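Long-range contact in transcriptional regulator ComR (PDB 6HU8), which is a peptide-pheromone-responsive competence regulator of the RNPP family that probably binds DNA through a helix-turn-helix domain and carries a tetratricopeptide-type helical domain: residues A[179-192]-A[210-224]. Numbering follows the deposited sequence.
Sequences YDKKIFDRIVDRVL and LMAIAGLKISLESFK
V188 and V191 on helix 181-192 meet I213 and L210 on helix 210-219, the two axes running roughly antiparallel at 138° and coming within 11.0 Å. The helices pair within the tetratricopeptide-type domain, and these aliphatic side chains meet between them. Branched valines and isoleucine suit the close end, where CA atoms of V188 and I213 lie 6.9 Å apart: V191 CG1 rests against I213 CD1 at 3.7 Å, and L210 CD2 bridges V191 and L192. Helix 160-173 adds Y169 and L173 against F184, and F170 against I213.

Toward the other end the helices diverge and larger groups span the gap. F184, with CG anti to its own N (chi1 -179°), reaches L216 through CE1, while K217 NZ stands at the ring edge. K217 NZ ties down the turn after the helix, donating to S222 O and, at 3.0 Å, to K224 O in the carbonyl plane. The helix itself stops in a Schellman motif, with E221 at positive phi. Y179 lies flat against L220, whose CD1 sits 3.7 Å from the ring centroid in a CH-pi contact, 2° off the normal.

At the polar side of the contact, D185, K181 and K224 form a salt-bridge network. D185 OD2 pairs with K181 NZ and K224 NZ, each at 3.3 Å, their hydrogen bonds weak; its negative charge probably eases the approach of the two ammonium groups. One water donates to L220 O; another joins Y179 OH to D185 OD1, donating to the carboxylate oxygen at 2.9 Å.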
loop_
_atom_site.group_PDB
_atom_site.type_symbol
_atom_site.label_atom_id
_atom_site.label_comp_id
_atom_site.label_asym_id
_atom_site.label_seq_id
_atom_site.Cartn_x
_atom_site.Cartn_y
_atom_site.Cartn_z
ATOM N N TYR A 179 4.741 14.586 -13.160
ATOM C CA TYR A 179 4.029 14.159 -11.967
ATOM C C TYR A 179 3.859 15.346 -11.035
ATOM O O TYR A 179 4.625 16.310 -11.099
ATOM C CB TYR A 179 4.790 13.019 -11.259
ATOM C CG TYR A 179 6.153 13.427 -10.704
ATOM C CD1 TYR A 179 7.205 13.792 -11.558
ATOM C CD2 TYR A 179 6.388 13.446 -9.335
ATOM C CE1 TYR A 179 8.452 14.173 -11.053
ATOM C CE2 TYR A 179 7.628 13.822 -8.820
ATOM C CZ TYR A 179 8.657 14.185 -9.687
ATOM O OH TYR A 179 9.880 14.562 -9.186
ATOM N N ASP A 180 2.851 15.277 -10.177
ATOM C CA ASP A 180 2.632 16.302 -9.165
ATOM C C ASP A 180 3.764 16.202 -8.151
ATOM O O ASP A 180 3.751 15.333 -7.275
ATOM C CB ASP A 180 1.265 16.124 -8.496
ATOM C CG ASP A 180 0.903 17.274 -7.561
ATOM O OD1 ASP A 180 1.816 17.864 -6.941
ATOM O OD2 ASP A 180 -0.309 17.579 -7.432
ATOM N N LYS A 181 4.731 17.104 -8.266
ATOM C CA LYS A 181 5.952 17.012 -7.487
ATOM C C LYS A 181 5.699 17.267 -6.011
ATOM O O LYS A 181 6.379 16.703 -5.159
ATOM C CB LYS A 181 6.998 18.000 -8.020
ATOM C CG LYS A 181 8.433 17.518 -7.903
ATOM C CD LYS A 181 9.405 18.499 -8.559
ATOM C CE LYS A 181 9.689 19.698 -7.656
ATOM N NZ LYS A 181 10.373 19.277 -6.396
ATOM N N LYS A 182 4.717 18.116 -5.712
ATOM C CA LYS A 182 4.386 18.450 -4.326
ATOM C C LYS A 182 3.840 17.235 -3.587
ATOM O O LYS A 182 4.209 16.973 -2.429
ATOM C CB LYS A 182 3.370 19.596 -4.263
ATOM C CG LYS A 182 3.885 20.917 -4.825
ATOM C CD LYS A 182 2.769 21.973 -4.917
ATOM C CE LYS A 182 3.139 23.058 -5.939
ATOM N NZ LYS A 182 2.159 24.187 -6.015
ATOM N N ILE A 183 2.932 16.520 -4.251
ATOM C CA ILE A 183 2.335 15.329 -3.664
ATOM C C ILE A 183 3.399 14.264 -3.426
ATOM O O ILE A 183 3.497 13.711 -2.322
ATOM C CB ILE A 183 1.228 14.745 -4.553
ATOM C CG1 ILE A 183 0.009 15.679 -4.584
ATOM C CG2 ILE A 183 0.838 13.350 -4.069
ATOM C CD1 ILE A 183 -1.128 15.132 -5.396
ATOM N N PHE A 184 4.192 13.989 -4.459
ATOM C CA PHE A 184 5.236 12.971 -4.368
ATOM C C PHE A 184 6.172 13.238 -3.192
ATOM O O PHE A 184 6.384 12.369 -2.340
ATOM C CB PHE A 184 6.032 12.896 -5.673
ATOM C CG PHE A 184 7.113 11.837 -5.671
ATOM C CD1 PHE A 184 6.795 10.496 -5.880
ATOM C CD2 PHE A 184 8.448 12.181 -5.459
ATOM C CE1 PHE A 184 7.790 9.512 -5.877
ATOM C CE2 PHE A 184 9.456 11.203 -5.453
ATOM C CZ PHE A 184 9.124 9.871 -5.669
ATOM N N ASP A 185 6.709 14.451 -3.119
ATOM C CA ASP A 185 7.647 14.777 -2.050
ATOM C C ASP A 185 6.993 14.680 -0.673
ATOM O O ASP A 185 7.632 14.265 0.291
ATOM C CB ASP A 185 8.246 16.179 -2.243
ATOM C CG ASP A 185 9.139 16.277 -3.474
ATOM O OD1 ASP A 185 9.399 15.240 -4.117
ATOM O OD2 ASP A 185 9.590 17.397 -3.800
ATOM N N ARG A 186 5.725 15.067 -0.570
ATOM C CA ARG A 186 5.035 14.966 0.709
ATOM C C ARG A 186 4.893 13.508 1.122
ATOM O O ARG A 186 5.129 13.152 2.277
ATOM C CB ARG A 186 3.654 15.617 0.654
ATOM C CG ARG A 186 2.910 15.581 1.991
ATOM C CD ARG A 186 1.437 15.187 1.833
ATOM N NE ARG A 186 0.845 15.724 0.605
ATOM C CZ ARG A 186 0.207 16.892 0.516
ATOM N NH1 ARG A 186 -0.301 17.286 -0.649
ATOM N NH2 ARG A 186 0.074 17.667 1.589
ATOM N N ILE A 187 4.501 12.663 0.176
ATOM C CA ILE A 187 4.315 11.247 0.487
ATOM C C ILE A 187 5.650 10.592 0.854
ATOM O O ILE A 187 5.763 9.933 1.898
ATOM C CB ILE A 187 3.655 10.500 -0.695
ATOM C CG1 ILE A 187 2.180 10.904 -0.827
ATOM C CG2 ILE A 187 3.750 9.008 -0.511
ATOM C CD1 ILE A 187 1.364 10.597 0.408
ATOM N N VAL A 188 6.667 10.797 0.011
ATOM C CA VAL A 188 7.995 10.236 0.262
ATOM C C VAL A 188 8.486 10.648 1.638
ATOM O O VAL A 188 8.949 9.812 2.410
ATOM C CB VAL A 188 9.038 10.681 -0.801
ATOM C CG1 VAL A 188 10.431 10.206 -0.414
ATOM C CG2 VAL A 188 8.658 10.150 -2.171
ATOM N N ASP A 189 8.357 11.936 1.949
ATOM C CA ASP A 189 8.863 12.454 3.212
ATOM C C ASP A 189 8.175 11.795 4.408
ATOM O O ASP A 189 8.810 11.504 5.426
ATOM C CB ASP A 189 8.698 13.976 3.271
ATOM C CG ASP A 189 9.019 14.541 4.645
ATOM O OD1 ASP A 189 10.215 14.584 5.003
ATOM O OD2 ASP A 189 8.074 14.922 5.379
ATOM N N ARG A 190 6.878 11.546 4.281
ATOM C CA ARG A 190 6.134 10.956 5.384
ATOM C C ARG A 190 6.416 9.459 5.474
ATOM O O ARG A 190 6.477 8.897 6.569
ATOM C CB ARG A 190 4.633 11.226 5.228
ATOM C CG ARG A 190 3.856 10.985 6.501
ATOM C CD ARG A 190 4.443 11.808 7.646
ATOM N NE ARG A 190 4.097 13.225 7.532
ATOM C CZ ARG A 190 4.616 14.187 8.294
ATOM N NH1 ARG A 190 5.512 13.886 9.230
ATOM N NH2 ARG A 190 4.235 15.452 8.121
ATOM N N VAL A 191 6.606 8.813 4.328
ATOM C CA VAL A 191 6.993 7.403 4.323
ATOM C C VAL A 191 8.323 7.213 5.042
ATOM O O VAL A 191 8.472 6.304 5.861
ATOM C CB VAL A 191 7.105 6.838 2.895
ATOM C CG1 VAL A 191 7.848 5.496 2.904
ATOM C CG2 VAL A 191 5.720 6.685 2.286
ATOM N N LEU A 192 9.270 8.103 4.747
ATOM C CA LEU A 192 10.601 8.060 5.340
ATOM C C LEU A 192 10.615 8.261 6.859
ATOM O O LEU A 192 11.568 7.851 7.527
ATOM C CB LEU A 192 11.499 9.106 4.674
ATOM C CG LEU A 192 11.960 8.735 3.266
ATOM C CD1 LEU A 192 12.762 9.871 2.628
ATOM C CD2 LEU A 192 12.766 7.437 3.318
ATOM N N LEU A 210 9.053 1.716 -0.115
ATOM C CA LEU A 210 10.393 2.294 -0.204
ATOM C C LEU A 210 11.079 1.872 -1.507
ATOM O O LEU A 210 11.752 2.683 -2.158
ATOM C CB LEU A 210 11.210 1.881 1.014
ATOM C CG LEU A 210 10.815 2.594 2.307
ATOM C CD1 LEU A 210 11.416 1.899 3.501
ATOM C CD2 LEU A 210 11.267 4.033 2.249
ATOM N N MET A 211 10.913 0.608 -1.903
ATOM C CA MET A 211 11.494 0.171 -3.169
ATOM C C MET A 211 10.930 0.986 -4.322
ATOM O O MET A 211 11.682 1.370 -5.227
ATOM C CB MET A 211 11.266 -1.326 -3.417
ATOM C CG MET A 211 12.177 -2.255 -2.566
ATOM S SD MET A 211 13.938 -2.241 -2.975
ATOM C CE MET A 211 13.948 -3.290 -4.433
ATOM N N ALA A 212 9.620 1.239 -4.285
ATOM C CA ALA A 212 8.930 2.015 -5.327
ATOM C C ALA A 212 9.467 3.441 -5.428
ATOM O O ALA A 212 9.655 3.964 -6.521
ATOM C CB ALA A 212 7.397 2.048 -5.065
ATOM N N ILE A 213 9.671 4.068 -4.275
ATOM C CA ILE A 213 10.260 5.399 -4.184
ATOM C C ILE A 213 11.646 5.443 -4.835
ATOM O O ILE A 213 11.966 6.353 -5.602
ATOM C CB ILE A 213 10.352 5.822 -2.700
ATOM C CG1 ILE A 213 8.946 6.082 -2.139
ATOM C CG2 ILE A 213 11.289 7.004 -2.514
ATOM C CD1 ILE A 213 8.873 6.187 -0.626
ATOM N N ALA A 214 12.468 4.440 -4.551
ATOM C CA ALA A 214 13.851 4.439 -5.039
ATOM C C ALA A 214 13.873 4.266 -6.547
ATOM O O ALA A 214 14.595 4.975 -7.250
ATOM C CB ALA A 214 14.650 3.348 -4.357
ATOM N N GLY A 215 13.059 3.352 -7.062
ATOM C CA GLY A 215 12.947 3.217 -8.506
ATOM C C GLY A 215 12.416 4.483 -9.169
ATOM O O GLY A 215 12.868 4.867 -10.258
ATOM N N LEU A 216 11.455 5.139 -8.520
ATOM C CA LEU A 216 10.871 6.357 -9.071
ATOM C C LEU A 216 11.817 7.543 -9.000
ATOM O O LEU A 216 11.913 8.322 -9.956
ATOM C CB LEU A 216 9.563 6.699 -8.350
ATOM C CG LEU A 216 8.366 5.866 -8.802
ATOM C CD1 LEU A 216 7.172 6.104 -7.870
ATOM C CD2 LEU A 216 8.026 6.198 -10.254
ATOM N N LYS A 217 12.508 7.693 -7.872
ATOM C CA LYS A 217 13.510 8.751 -7.742
ATOM C C LYS A 217 14.554 8.661 -8.867
ATOM O O LYS A 217 15.036 9.694 -9.358
ATOM C CB LYS A 217 14.184 8.706 -6.363
ATOM C CG LYS A 217 13.304 9.263 -5.233
ATOM C CD LYS A 217 14.116 9.641 -4.006
ATOM C CE LYS A 217 13.397 10.678 -3.151
ATOM N NZ LYS A 217 13.238 11.962 -3.921
ATOM N N ILE A 218 14.864 7.447 -9.317
ATOM C CA ILE A 218 15.780 7.291 -10.450
ATOM C C ILE A 218 15.091 7.687 -11.756
ATOM O O ILE A 218 15.657 8.422 -12.564
ATOM C CB ILE A 218 16.320 5.853 -10.560
ATOM C CG1 ILE A 218 17.297 5.577 -9.422
ATOM C CG2 ILE A 218 17.033 5.640 -11.867
ATOM C CD1 ILE A 218 17.700 4.114 -9.299
ATOM N N SER A 219 13.859 7.229 -11.952
ATOM C CA SER A 219 13.193 7.400 -13.241
ATOM C C SER A 219 12.543 8.781 -13.392
ATOM O O SER A 219 12.276 9.236 -14.506
ATOM C CB SER A 219 12.141 6.309 -13.435
ATOM O OG SER A 219 11.097 6.467 -12.485
ATOM N N LEU A 220 12.275 9.441 -12.269
ATOM C CA LEU A 220 11.721 10.793 -12.291
ATOM C C LEU A 220 12.823 11.829 -12.085
ATOM O O LEU A 220 12.556 13.033 -12.068
ATOM C CB LEU A 220 10.635 10.953 -11.217
ATOM C CG LEU A 220 9.428 10.030 -11.358
ATOM C CD1 LEU A 220 8.430 10.262 -10.219
ATOM C CD2 LEU A 220 8.765 10.237 -12.726
ATOM N N GLU A 221 14.054 11.339 -11.933
ATOM C CA GLU A 221 15.220 12.160 -11.610
ATOM C C GLU A 221 14.944 13.075 -10.419
ATOM O O GLU A 221 15.111 14.294 -10.476
ATOM C CB GLU A 221 15.674 12.966 -12.838
ATOM C CG GLU A 221 16.848 12.307 -13.565
ATOM C CD GLU A 221 16.872 12.578 -15.068
ATOM O OE1 GLU A 221 16.236 13.555 -15.530
ATOM O OE2 GLU A 221 17.540 11.797 -15.788
ATOM N N SER A 222 14.521 12.458 -9.330
ATOM C CA SER A 222 14.309 13.149 -8.072
ATOM C C SER A 222 15.340 12.625 -7.079
ATOM O O SER A 222 15.003 11.892 -6.154
ATOM C CB SER A 222 12.884 12.914 -7.569
ATOM O OG SER A 222 12.664 13.514 -6.301
ATOM N N PHE A 223 16.601 12.989 -7.278
ATOM C CA PHE A 223 17.686 12.298 -6.582
ATOM C C PHE A 223 17.923 12.779 -5.149
ATOM O O PHE A 223 18.696 12.152 -4.404
ATOM C CB PHE A 223 18.976 12.402 -7.399
ATOM C CG PHE A 223 18.990 11.510 -8.611
ATOM C CD1 PHE A 223 19.034 10.139 -8.468
ATOM C CD2 PHE A 223 18.924 12.041 -9.882
ATOM C CE1 PHE A 223 19.035 9.311 -9.572
ATOM C CE2 PHE A 223 18.922 11.220 -10.989
ATOM C CZ PHE A 223 18.985 9.851 -10.830
ATOM N N LYS A 224 17.247 13.857 -4.746
ATOM C CA LYS A 224 17.383 14.343 -3.373
ATOM C C LYS A 224 16.920 13.269 -2.389
ATOM O O LYS A 224 15.899 12.620 -2.612
ATOM C CB LYS A 224 16.599 15.639 -3.158
ATOM C CG LYS A 224 15.077 15.508 -3.327
ATOM C CD LYS A 224 14.333 16.498 -2.431
ATOM C CE LYS A 224 12.887 16.692 -2.883
ATOM N NZ LYS A 224 12.827 17.396 -4.199
HETATM O O HOH W 1 10.709 15.101 -6.672
HETATM O O HOH W 2 11.965 15.163 -10.216
#